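Local coordinates for ABM domain-containing protein (Deinococcus radiodurans, PDB 3E8O) that probably acts as a monooxygenase of the antibiotic biosynthesis monooxygenase (ABM) family, a group of small enzymes with a ferredoxin-like fold, at the interface of chains A and B. Sequence-based numbering; all coordinates share one arbitrary frame. Chains: chain A/B, uncharacterized protein with ferredoxin-like fold.

The four contacts sample one two-fold interface, so each has a twin with the chains exchanged. Contact 1 and contact 3 follow the C-terminal strand 115-118 of chain B along chain A, share B:Ile117, and lie about 12 Å apart (all distances run between centres of C-alpha atoms). Contact 4 lies between the sheets, about 14 Å from contact 1 and 13 Å from contact 2. Contact 2, where the end of strand 53-61 meets its partner, is about 22 Å from contact 1 and draws on the same strand of chain A as contact 4. Exchanged ends flanking a packed centre suggest a dimer that is more than a crystal neighbour.

Contact 1: the interface of chains A and B. Residues chain A 77, 80, 108, 110; chain B 113-115, 117.
A:Ala108 and B:Ile115 pair through their backbones in an antiparallel bridge, where the C-terminal strand 115-118 of one ABM-family subunit adds itself to the ferredoxin-like sheet of the other. Both main-chain groups of A:Ala108 are used. Its N donates to B:Ile115 O at 2.9 Å, and its carbonyl O accepts the N-H of B:Ile115 at 2.8 Å, the donor of this second bond lying in the carbonyl plane. Such reciprocal bonding sets the local register of the incoming strand and helps determine where its side chains point.

B:Ile115, with the most surface hidden in this patch, sends its CG1 branch toward helix 77-84. With chi2 nearly extended at 163°, the terminal CD1 methyl meets A:Leu77 CD2 tip to tip at 3.7 Å, while CB and CG1 lie against the carbonyl oxygen of A:Ala108. Two residues along, B:Ile117 points its own CD1 at the same helix and meets the CE methyl of the selenomethionine A:Met80 end-on at 3.7 Å. Its CG1 rests on the CB of A:Ala108 at 3.9 Å, a side chain whose small size probably lets the isoleucine lie close to the strand.

Beyond the bridge, toward A:Glu110 and B:Glu113, the backbones are joined through a water. Water 1 lies 2.8 Å from A:Glu110 N and 2.7 Å from B:Glu113 O, the latter belonging to a poorly ordered residue.

Contact 2: the interface of chains A and B. Residues chain A 37, 40-41, 58-59; chain B 61-63.
B:Leu62 reaches across to chain A and lodges between helix 33-47 and strand 53-61, meeting several side chains at different angles. Its CG lies anti to its own carbonyl carbon (chi1 -63°), and the two methyls part from there. CD1 lies against A:Leu40, whose side chain it meets at a slant, with 3.9 Å between the two CD1 atoms. CD2 instead touches the extended aliphatic stem of A:Arg37, crossing it at about a right angle at 3.9 Å from CD. A:Val41 offers its CG2 methyl to B:Leu62 CB at 3.6 Å, and A:Val58 runs nearly perpendicular to the leucine on the strand side.

The backbone secures the same residue: B:Leu62 N donates to A:Val58 O at 2.9 Å, in a fairly straight bond whose donor is tilted 19° from the carbonyl plane. Next to it the chain turns, and the carboxylate OD1 of B:Asp61 receives the N-H of B:Ser63 at 2.8 Å from above the carboxylate plane. Water 2 links this oxygen with the B:Ser63 hydroxyl and A:Val58 N, the last at 3.0 Å. Water 3 continues from B:Ser63 OG to A:Val41 O, 2.8 Å from that carbonyl oxygen. By lodging a leucine in the neighbour, with water bridges running beside the turn that carries it, the site probably helps hold the dimer together where strand 53-61 ends.

Contact 3: the interface of chains A and B. Residues chain A 84, 93, 104; chain B 117-118.
The selenium of B:Met118, a selenomethionine, is met by methyls from separate parts of chain A: SE lies 3.6 Å from A:Leu104 CD2 and 3.7 Å from A:Ile93 CD1. The contacts are apolar, and they set hydrocarbon against the large, polarisable selenium. A:Ile93 comes from helix 87-98 and meets the chain of B:Met118 tip to tip, its CD1 extended toward the selenium. A:Leu104, just ahead of strand 105-110, crosses it at a slant instead.

The course of the selenomethionine explains how it serves several neighbours. Its CG stands between the backbone N and the carbonyl carbon (chi1 69°), the chain then runs straight, and a bend at the last torsion (chi3 67°) turns the CE methyl aside. CE thereby comes to A:Leu84 CD2 at 3.7 Å, on helix 77-84, and also touches A:Ile93 CD1 at 3.9 Å.

A:Leu84 joins this group to the preceding residue of the strand. Its CD2 also lies 3.7 Å from CG2 of B:Ile117, and CD1 sits 3.8 Å from the same methyl, so the fork of the leucine embraces the beta-branch with the two side chains at about a right angle. B:Met118 hides the most surface in this patch. The site lies near the very C-terminus of chain B, where strand 115-118 runs against helices 77-84 and 87-98 of chain A, beside the beginning of its strand 105-110.

Contact 4: the interface of chains A and B. Residues chain A 55, 57, 71, 73; chain B 23, 69, 109.
Strands 53-61 and 67-74 of chain A face strands 20-27, 67-74 and 105-110 of chain B, and B:His23 from the first of these buries the most surface. The CE1 atom of A:His73 points at one face of the B:His23 ring, 4.2 Å above its plane and displaced toward the rim. The two rings meet edge-to-face, with planes 64° apart.

A:Leu55 links the histidines: its CD2 methyl caps the centre of the A:His73 ring from 3.6 Å above and also lies 3.6 Å from B:His23 NE2. It probably helps to steady the A:His73 ring from within its own chain while touching the partner. A:Leu57 reaches B:His23 differently, with CD1 in the ring plane at the edge, 4.0 Å from CE1. The CG2 methyl of A:Thr71 lies 3.9 Å from B:His23 CE1.

Beside them, A:Thr71 and B:Leu69 meet tip to tip, the hydroxyl OG1 lying 3.3 Å from the CD2 methyl. In B:Leu69, CG lies opposite the backbone N (chi1 179°) and CD1 turns off at chi2 70°, leaving CD2 as the branch that continues the chain toward the threonine. From strand 105-110, the phenol OH of B:Tyr109 approaches A:His73 CE1. The patch occupies the middle of the dimer, where the beta-sheets of the two subunits pack face against face.

Contact 1: the interface of chains A and B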
ATOM      1  N   LEU A  77      -3.339   4.619  18.093  1.00 14.32           N
ATOM      2  CA  LEU A  77      -3.368   6.016  17.682  1.00 14.42           C
ATOM      3  C   LEU A  77      -2.336   6.870  18.367  1.00 14.75           C
ATOM      4  O   LEU A  77      -1.729   7.736  17.753  1.00 14.39           O
ATOM      5  CB  LEU A  77      -4.735   6.656  17.882  1.00 16.61           C
ATOM      6  CG  LEU A  77      -5.765   6.392  16.821  1.00 20.83           C
ATOM      7  CD1 LEU A  77      -7.162   6.893  17.292  1.00 24.51           C
ATOM      8  CD2 LEU A  77      -5.385   7.055  15.504  1.00 20.81           C
HETATM    9  N   MSE A  80       1.024   6.519  16.723  1.00 12.46           N
HETATM   10  CA  MSE A  80       1.043   7.230  15.449  1.00 11.93           C
HETATM   11  C   MSE A  80       1.212   8.720  15.659  1.00 12.02           C
HETATM   12  O   MSE A  80       1.995   9.340  14.982  1.00 12.54           O
HETATM   13  CB  MSE A  80      -0.214   6.924  14.666  1.00 12.12           C
HETATM   14  CG  MSE A  80      -0.176   7.521  13.292  1.00 19.12           C
HETATM   15 SE   MSE A  80      -1.796   7.218  12.305  0.75 27.60          SE
HETATM   16  CE  MSE A  80      -2.775   8.299  13.336  1.00 21.59           C
ATOM     17  N   ALA A 108      -5.909   7.954   7.910  1.00 10.85           N
ATOM     18  CA  ALA A 108      -5.750   6.788   8.796  1.00  8.94           C
ATOM     19  C   ALA A 108      -7.117   6.271   9.195  1.00 11.49           C
ATOM     20  O   ALA A 108      -8.107   7.003   9.177  1.00 12.22           O
ATOM     21  CB  ALA A 108      -4.915   7.127  10.016  1.00 10.61           C
ATOM     22  N   GLU A 110      -8.834   3.329  12.173  1.00 11.41           N
ATOM     23  CA  GLU A 110      -8.730   2.259  13.168  1.00 12.50           C
ATOM     24  C   GLU A 110      -9.205   0.989  12.488  1.00 12.12           C
ATOM     25  O   GLU A 110     -10.177   0.964  11.722  1.00 14.61           O
ATOM     26  CB  GLU A 110      -9.545   2.562  14.415  1.00 13.72           C
ATOM     27  CG  GLU A 110      -8.871   3.671  15.190  1.00 17.47           C
ATOM     28  CD  GLU A 110      -9.410   3.880  16.578  1.00 27.77           C
ATOM     29  OE1 GLU A 110     -10.573   4.292  16.671  1.00 31.06           O
ATOM     30  OE2 GLU A 110      -8.668   3.663  17.563  1.00 26.65           O
TER
ATOM     31  N   GLU B 113     -13.995   5.101  10.940  1.00 15.25           N
ATOM     32  CA  GLU B 113     -14.125   6.394  10.246  1.00 15.83           C
ATOM     33  C   GLU B 113     -12.766   6.967   9.887  1.00 15.04           C
ATOM     34  O   GLU B 113     -11.777   6.726  10.536  1.00 15.06           O
ATOM     35  CB  GLU B 113     -14.903   7.420  11.085  1.00 18.97           C
ATOM     36  CG  GLU B 113     -14.116   7.956  12.283  1.00 28.96           C
ATOM     37  CD  GLU B 113     -14.830   9.088  13.083  1.00 37.92           C
ATOM     38  OE1 GLU B 113     -15.746   9.773  12.557  1.00 39.94           O
ATOM     39  OE2 GLU B 113     -14.415   9.308  14.243  1.00 44.41           O
ATOM     40  N   ALA B 114     -12.724   7.696   8.799  1.00 14.17           N
ATOM     41  CA  ALA B 114     -11.509   8.386   8.338  1.00 13.96           C
ATOM     42  C   ALA B 114     -10.985   9.350   9.378  1.00 14.26           C
ATOM     43  O   ALA B 114     -11.737  10.101   9.971  1.00 14.84           O
ATOM     44  CB  ALA B 114     -11.763   9.156   7.022  1.00 14.62           C
ATOM     45  N   ILE B 115      -9.674   9.287   9.557  1.00 12.87           N
ATOM     46  CA  ILE B 115      -8.918  10.202  10.384  1.00 13.06           C
ATOM     47  C   ILE B 115      -7.946  10.962   9.475  1.00 12.52           C
ATOM     48  O   ILE B 115      -6.978  10.383   8.958  1.00 13.84           O
ATOM     49  CB  ILE B 115      -8.148   9.486  11.542  1.00 15.16           C
ATOM     50  CG1 ILE B 115      -9.045   8.548  12.318  1.00 16.68           C
ATOM     51  CG2 ILE B 115      -7.405  10.485  12.400  1.00 18.97           C
ATOM     52  CD1 ILE B 115      -8.290   7.532  13.188  1.00 18.17           C
ATOM     53  N   ILE B 117      -4.963  13.003   8.395  1.00 12.24           N
ATOM     54  CA  ILE B 117      -3.607  13.175   8.964  1.00 12.66           C
ATOM     55  C   ILE B 117      -2.917  14.405   8.386  1.00 13.96           C
ATOM     56  O   ILE B 117      -2.519  15.312   9.112  1.00 15.90           O
ATOM     57  CB  ILE B 117      -2.775  11.936   8.757  1.00 11.45           C
ATOM     58  CG1 ILE B 117      -3.460  10.752   9.463  1.00 13.63           C
ATOM     59  CG2 ILE B 117      -1.306  12.120   9.237  1.00 14.06           C
ATOM     60  CD1 ILE B 117      -3.670  10.943  10.980  1.00 13.81           C
TER
HETATM   61  O   HOH W   1     -11.105   5.010  12.509  1.00 15.83           O

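Contact 2: the interface of chains A and B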
ATOM      1  N   ARG A  37      12.184   9.065  -4.373  1.00 11.40           N
ATOM      2  CA  ARG A  37      12.313   7.644  -4.043  1.00 10.80           C
ATOM      3  C   ARG A  37      13.338   7.468  -2.945  1.00 12.08           C
ATOM      4  O   ARG A  37      13.158   6.715  -2.025  1.00 12.32           O
ATOM      5  CB  ARG A  37      12.685   6.779  -5.269  1.00 11.62           C
ATOM      6  CG  ARG A  37      11.627   6.735  -6.340  1.00 12.14           C
ATOM      7  CD  ARG A  37      11.998   5.793  -7.478  1.00 11.80           C
ATOM      8  NE  ARG A  37      11.092   5.915  -8.596  1.00 11.96           N
ATOM      9  CZ  ARG A  37      11.249   6.690  -9.658  1.00 12.87           C
ATOM     10  NH1 ARG A  37      12.374   7.343  -9.875  1.00 14.84           N
ATOM     11  NH2 ARG A  37      10.276   6.788 -10.523  1.00 13.64           N
ATOM     12  N   LEU A  40      11.918   8.658   0.375  1.00 12.58           N
ATOM     13  CA  LEU A  40      10.926   7.726   0.892  1.00 10.91           C
ATOM     14  C   LEU A  40      11.579   6.482   1.530  1.00 11.17           C
ATOM     15  O   LEU A  40      11.195   6.033   2.591  1.00 10.96           O
ATOM     16  CB  LEU A  40       9.897   7.338  -0.177  1.00 10.48           C
ATOM     17  CG  LEU A  40       8.882   8.400  -0.585  1.00 10.59           C
ATOM     18  CD1 LEU A  40       8.116   7.977  -1.827  1.00 11.39           C
ATOM     19  CD2 LEU A  40       7.915   8.700   0.598  1.00 14.14           C
ATOM     20  N   VAL A  41      12.587   5.952   0.857  1.00 11.39           N
ATOM     21  CA  VAL A  41      13.290   4.771   1.370  1.00 12.05           C
ATOM     22  C   VAL A  41      13.964   5.129   2.698  1.00 12.65           C
ATOM     23  O   VAL A  41      13.957   4.335   3.649  1.00 13.28           O
ATOM     24  CB  VAL A  41      14.275   4.228   0.297  1.00 12.94           C
ATOM     25  CG1 VAL A  41      15.250   3.226   0.898  1.00 16.12           C
ATOM     26  CG2 VAL A  41      13.467   3.613  -0.867  1.00 13.62           C
ATOM     27  N   VAL A  58       6.946   1.908   1.565  1.00  8.44           N
ATOM     28  CA  VAL A  58       6.888   2.939   0.564  1.00  9.46           C
ATOM     29  C   VAL A  58       6.989   2.250  -0.794  1.00  9.38           C
ATOM     30  O   VAL A  58       7.840   1.374  -0.996  1.00  9.31           O
ATOM     31  CB  VAL A  58       7.958   4.008   0.749  1.00  9.45           C
ATOM     32  CG1 VAL A  58       7.695   4.819   2.031  1.00  9.68           C
ATOM     33  CG2 VAL A  58       9.467   3.463   0.764  1.00 10.89           C
ATOM     34  N   SER A  59       6.067   2.570  -1.695  1.00  8.82           N
ATOM     35  CA  SER A  59       5.948   1.826  -2.969  1.00  7.99           C
ATOM     36  C   SER A  59       5.551   2.743  -4.102  1.00  7.81           C
ATOM     37  O   SER A  59       5.062   3.842  -3.892  1.00  9.45           O
ATOM     38  CB  SER A  59       4.970   0.640  -2.795  1.00  7.91           C
ATOM     39  OG  SER A  59       3.641   1.079  -2.488  1.00  8.94           O
TER
ATOM     40  N   ASP B  61       7.485  -2.222  -3.995  1.00  8.24           N
ATOM     41  CA  ASP B  61       8.228  -1.753  -2.825  1.00  8.86           C
ATOM     42  C   ASP B  61       9.517  -1.097  -3.242  1.00 10.46           C
ATOM     43  O   ASP B  61      10.364  -1.735  -3.868  1.00 11.81           O
ATOM     44  CB  ASP B  61       8.475  -2.944  -1.904  1.00 10.03           C
ATOM     45  CG  ASP B  61       9.004  -2.576  -0.542  1.00  9.30           C
ATOM     46  OD1 ASP B  61       9.550  -1.498  -0.367  1.00 12.69           O
ATOM     47  OD2 ASP B  61       8.960  -3.453   0.340  1.00 15.37           O
ATOM     48  N   LEU B  62       9.672   0.180  -2.911  1.00  9.76           N
ATOM     49  CA  LEU B  62      10.888   0.887  -3.271  1.00 10.20           C
ATOM     50  C   LEU B  62      12.107   0.358  -2.557  1.00 12.57           C
ATOM     51  O   LEU B  62      13.196   0.519  -3.046  1.00 14.26           O
ATOM     52  CB  LEU B  62      10.791   2.382  -2.970  1.00 10.30           C
ATOM     53  CG  LEU B  62       9.740   3.202  -3.720  1.00 10.11           C
ATOM     54  CD1 LEU B  62       9.642   4.579  -3.130  1.00 11.86           C
ATOM     55  CD2 LEU B  62      10.167   3.221  -5.235  1.00 15.01           C
ATOM     56  N   SER B  63      11.882  -0.232  -1.401  1.00 12.55           N
ATOM     57  CA  SER B  63      12.959  -0.753  -0.525  1.00 14.04           C
ATOM     58  C   SER B  63      13.344  -2.159  -0.907  1.00 15.23           C
ATOM     59  O   SER B  63      14.381  -2.658  -0.470  1.00 17.84           O
ATOM     60  CB  SER B  63      12.520  -0.781   0.969  1.00 13.56           C
ATOM     61  OG  SER B  63      12.050   0.490   1.462  1.00 17.19           O
TER
HETATM   62  O   HOH W   2       9.296   0.104   1.761  1.00 12.61           O
HETATM   63  O   HOH W   3      13.620   1.537   3.402  1.00 19.21           O

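Contact 3: the interface of chains A and B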
ATOM      1  N   LEU A  84       4.047  11.334  14.297  1.00 14.32           N
ATOM      2  CA  LEU A  84       3.691  12.510  13.512  1.00 14.39           C
ATOM      3  C   LEU A  84       4.316  13.805  14.041  1.00 16.27           C
ATOM      4  O   LEU A  84       4.551  14.744  13.302  1.00 17.80           O
ATOM      5  CB  LEU A  84       2.184  12.637  13.420  1.00 14.53           C
ATOM      6  CG  LEU A  84       1.603  11.571  12.462  1.00 14.29           C
ATOM      7  CD1 LEU A  84       0.114  11.439  12.695  1.00 15.27           C
ATOM      8  CD2 LEU A  84       1.924  11.928  10.983  1.00 18.20           C
ATOM      9  N   ILE A  93       8.739  16.512   5.592  1.00 16.50           N
ATOM     10  CA  ILE A  93       7.717  17.349   4.956  1.00 19.54           C
ATOM     11  C   ILE A  93       8.355  18.544   4.298  1.00 20.34           C
ATOM     12  O   ILE A  93       8.020  18.935   3.162  1.00 20.84           O
ATOM     13  CB  ILE A  93       6.622  17.770   5.967  1.00 20.06           C
ATOM     14  CG1 ILE A  93       5.837  16.509   6.352  1.00 23.04           C
ATOM     15  CG2 ILE A  93       5.799  18.897   5.394  1.00 22.25           C
ATOM     16  CD1 ILE A  93       4.950  16.643   7.565  1.00 22.02           C
ATOM     17  N   LEU A 104       0.894  15.361  -1.228  1.00 12.94           N
ATOM     18  CA  LEU A 104       0.825  14.318  -0.216  1.00 11.07           C
ATOM     19  C   LEU A 104      -0.477  14.393   0.562  1.00 10.93           C
ATOM     20  O   LEU A 104      -0.826  15.424   1.116  1.00 14.15           O
ATOM     21  CB  LEU A 104       1.988  14.461   0.781  1.00 11.47           C
ATOM     22  CG  LEU A 104       2.034  13.516   1.998  1.00 11.10           C
ATOM     23  CD1 LEU A 104       2.086  12.049   1.641  1.00 11.73           C
ATOM     24  CD2 LEU A 104       3.173  13.866   2.980  1.00 15.82           C
TER
ATOM     25  N   ILE B 117      -4.963  13.003   8.395  1.00 12.24           N
ATOM     26  CA  ILE B 117      -3.607  13.175   8.964  1.00 12.66           C
ATOM     27  C   ILE B 117      -2.917  14.405   8.386  1.00 13.96           C
ATOM     28  O   ILE B 117      -2.519  15.312   9.112  1.00 15.90           O
ATOM     29  CB  ILE B 117      -2.775  11.936   8.757  1.00 11.45           C
ATOM     30  CG1 ILE B 117      -3.460  10.752   9.463  1.00 13.63           C
ATOM     31  CG2 ILE B 117      -1.306  12.120   9.237  1.00 14.06           C
ATOM     32  CD1 ILE B 117      -3.670  10.943  10.980  1.00 13.81           C
HETATM   33  N   MSE B 118      -2.790  14.435   7.065  1.00 11.85           N
HETATM   34  CA  MSE B 118      -2.295  15.647   6.394  0.50 11.16           C
HETATM   35  C   MSE B 118      -2.633  15.624   4.933  1.00 12.09           C
HETATM   36  O   MSE B 118      -2.987  14.598   4.360  1.00 11.41           O
HETATM   37  CB  MSE B 118      -0.798  15.880   6.600  0.50  9.97           C
HETATM   38  CG  MSE B 118       0.105  14.835   5.873  0.50  8.58           C
HETATM   39 SE   MSE B 118       1.942  14.832   6.266  0.38 11.14          SE
HETATM   40  CE  MSE B 118       1.962  14.233   8.140  0.50 10.42           C
TER

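Contact 4: the interface of chains A and B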
ATOM      1  N   LEU A  55       4.361  -1.711  10.665  1.00 10.23           N
ATOM      2  CA  LEU A  55       4.596  -1.799   9.218  1.00  9.92           C
ATOM      3  C   LEU A  55       4.775  -0.393   8.668  1.00  9.54           C
ATOM      4  O   LEU A  55       4.041   0.518   9.026  1.00  9.83           O
ATOM      5  CB  LEU A  55       3.402  -2.413   8.496  1.00 11.66           C
ATOM      6  CG  LEU A  55       3.601  -2.718   7.004  1.00 12.30           C
ATOM      7  CD1 LEU A  55       4.600  -3.850   6.779  1.00 15.64           C
ATOM      8  CD2 LEU A  55       2.247  -3.039   6.378  1.00 16.26           C
ATOM      9  N   LEU A  57       5.755   0.780   4.689  1.00  9.09           N
ATOM     10  CA  LEU A  57       6.163   0.484   3.326  1.00  9.48           C
ATOM     11  C   LEU A  57       5.955   1.695   2.418  1.00  8.63           C
ATOM     12  O   LEU A  57       4.955   2.409   2.492  1.00 10.36           O
ATOM     13  CB  LEU A  57       5.319  -0.658   2.741  1.00 10.81           C
ATOM     14  CG  LEU A  57       5.350  -1.992   3.435  1.00 12.63           C
ATOM     15  CD1 LEU A  57       4.292  -2.942   2.831  1.00 11.22           C
ATOM     16  CD2 LEU A  57       6.728  -2.591   3.388  1.00 14.92           C
ATOM     17  N   THR A  71       2.261   3.097   3.164  1.00  9.44           N
ATOM     18  CA  THR A  71       1.406   2.148   3.875  1.00  8.81           C
ATOM     19  C   THR A  71       1.962   1.935   5.268  1.00  8.50           C
ATOM     20  O   THR A  71       3.109   1.549   5.426  1.00 10.15           O
ATOM     21  CB  THR A  71       1.348   0.834   3.110  1.00 10.75           C
ATOM     22  OG1 THR A  71       0.904   1.093   1.780  1.00 12.28           O
ATOM     23  CG2 THR A  71       0.464  -0.221   3.793  1.00 12.97           C
ATOM     24  N   HIS A  73       1.163   0.599   9.461  1.00  9.27           N
ATOM     25  CA  HIS A  73       0.365  -0.004  10.532  1.00 10.00           C
ATOM     26  C   HIS A  73       1.001   0.377  11.852  1.00  9.47           C
ATOM     27  O   HIS A  73       2.192   0.208  12.041  1.00 11.22           O
ATOM     28  CB  HIS A  73       0.303  -1.537  10.451  1.00 10.12           C
ATOM     29  CG  HIS A  73      -0.362  -2.059   9.234  1.00 11.18           C
ATOM     30  ND1 HIS A  73      -0.419  -3.411   8.981  1.00 12.51           N
ATOM     31  CD2 HIS A  73      -0.969  -1.440   8.189  1.00 10.52           C
ATOM     32  CE1 HIS A  73      -1.069  -3.598   7.842  1.00 12.51           C
ATOM     33  NE2 HIS A  73      -1.402  -2.422   7.337  1.00 12.65           N
TER
ATOM     34  N   HIS B  23      -4.908  -5.671   2.458  1.00 11.07           N
ATOM     35  CA  HIS B  23      -3.466  -5.478   2.325  1.00 11.28           C
ATOM     36  C   HIS B  23      -2.859  -6.810   1.915  1.00 10.13           C
ATOM     37  O   HIS B  23      -2.914  -7.796   2.652  1.00 11.53           O
ATOM     38  CB  HIS B  23      -2.911  -5.057   3.683  1.00 12.88           C
ATOM     39  CG  HIS B  23      -1.445  -4.953   3.717  1.00 14.36           C
ATOM     40  ND1 HIS B  23      -0.784  -3.945   3.078  1.00 19.85           N
ATOM     41  CD2 HIS B  23      -0.498  -5.756   4.263  1.00 16.97           C
ATOM     42  CE1 HIS B  23       0.517  -4.085   3.285  1.00 21.73           C
ATOM     43  NE2 HIS B  23       0.712  -5.188   3.979  1.00 18.27           N
ATOM     44  N   LEU B  69       2.727  -4.906  -3.552  1.00  8.87           N
ATOM     45  CA  LEU B  69       1.657  -4.624  -2.613  0.50  7.93           C
ATOM     46  C   LEU B  69       0.351  -4.452  -3.398  1.00  9.05           C
ATOM     47  O   LEU B  69       0.303  -3.760  -4.431  1.00 10.03           O
ATOM     48  CB  LEU B  69       2.006  -3.348  -1.813  0.50  7.63           C
ATOM     49  CG  LEU B  69       1.023  -2.809  -0.746  0.50  8.29           C
ATOM     50  CD1 LEU B  69       0.952  -3.725   0.479  0.50  9.01           C
ATOM     51  CD2 LEU B  69       1.320  -1.418  -0.288  0.50 10.29           C
ATOM     52  N   TYR B 109      -9.134  -5.999   6.909  1.00 11.96           N
ATOM     53  CA  TYR B 109      -9.531  -5.352   8.171  1.00 11.39           C
ATOM     54  C   TYR B 109     -10.735  -4.464   7.949  1.00 12.11           C
ATOM     55  O   TYR B 109     -10.781  -3.692   6.985  1.00 12.18           O
ATOM     56  CB  TYR B 109      -8.407  -4.425   8.675  1.00 13.52           C
ATOM     57  CG  TYR B 109      -7.030  -5.030   8.742  1.00 11.84           C
ATOM     58  CD1 TYR B 109      -6.187  -5.028   7.628  1.00 13.46           C
ATOM     59  CD2 TYR B 109      -6.563  -5.592   9.883  1.00 13.73           C
ATOM     60  CE1 TYR B 109      -4.945  -5.575   7.686  1.00 14.63           C
ATOM     61  CE2 TYR B 109      -5.297  -6.092   9.953  1.00 15.92           C
ATOM     62  CZ  TYR B 109      -4.516  -6.126   8.840  1.00 15.02           C
ATOM     63  OH  TYR B 109      -3.232  -6.671   8.939  1.00 21.45           O
TER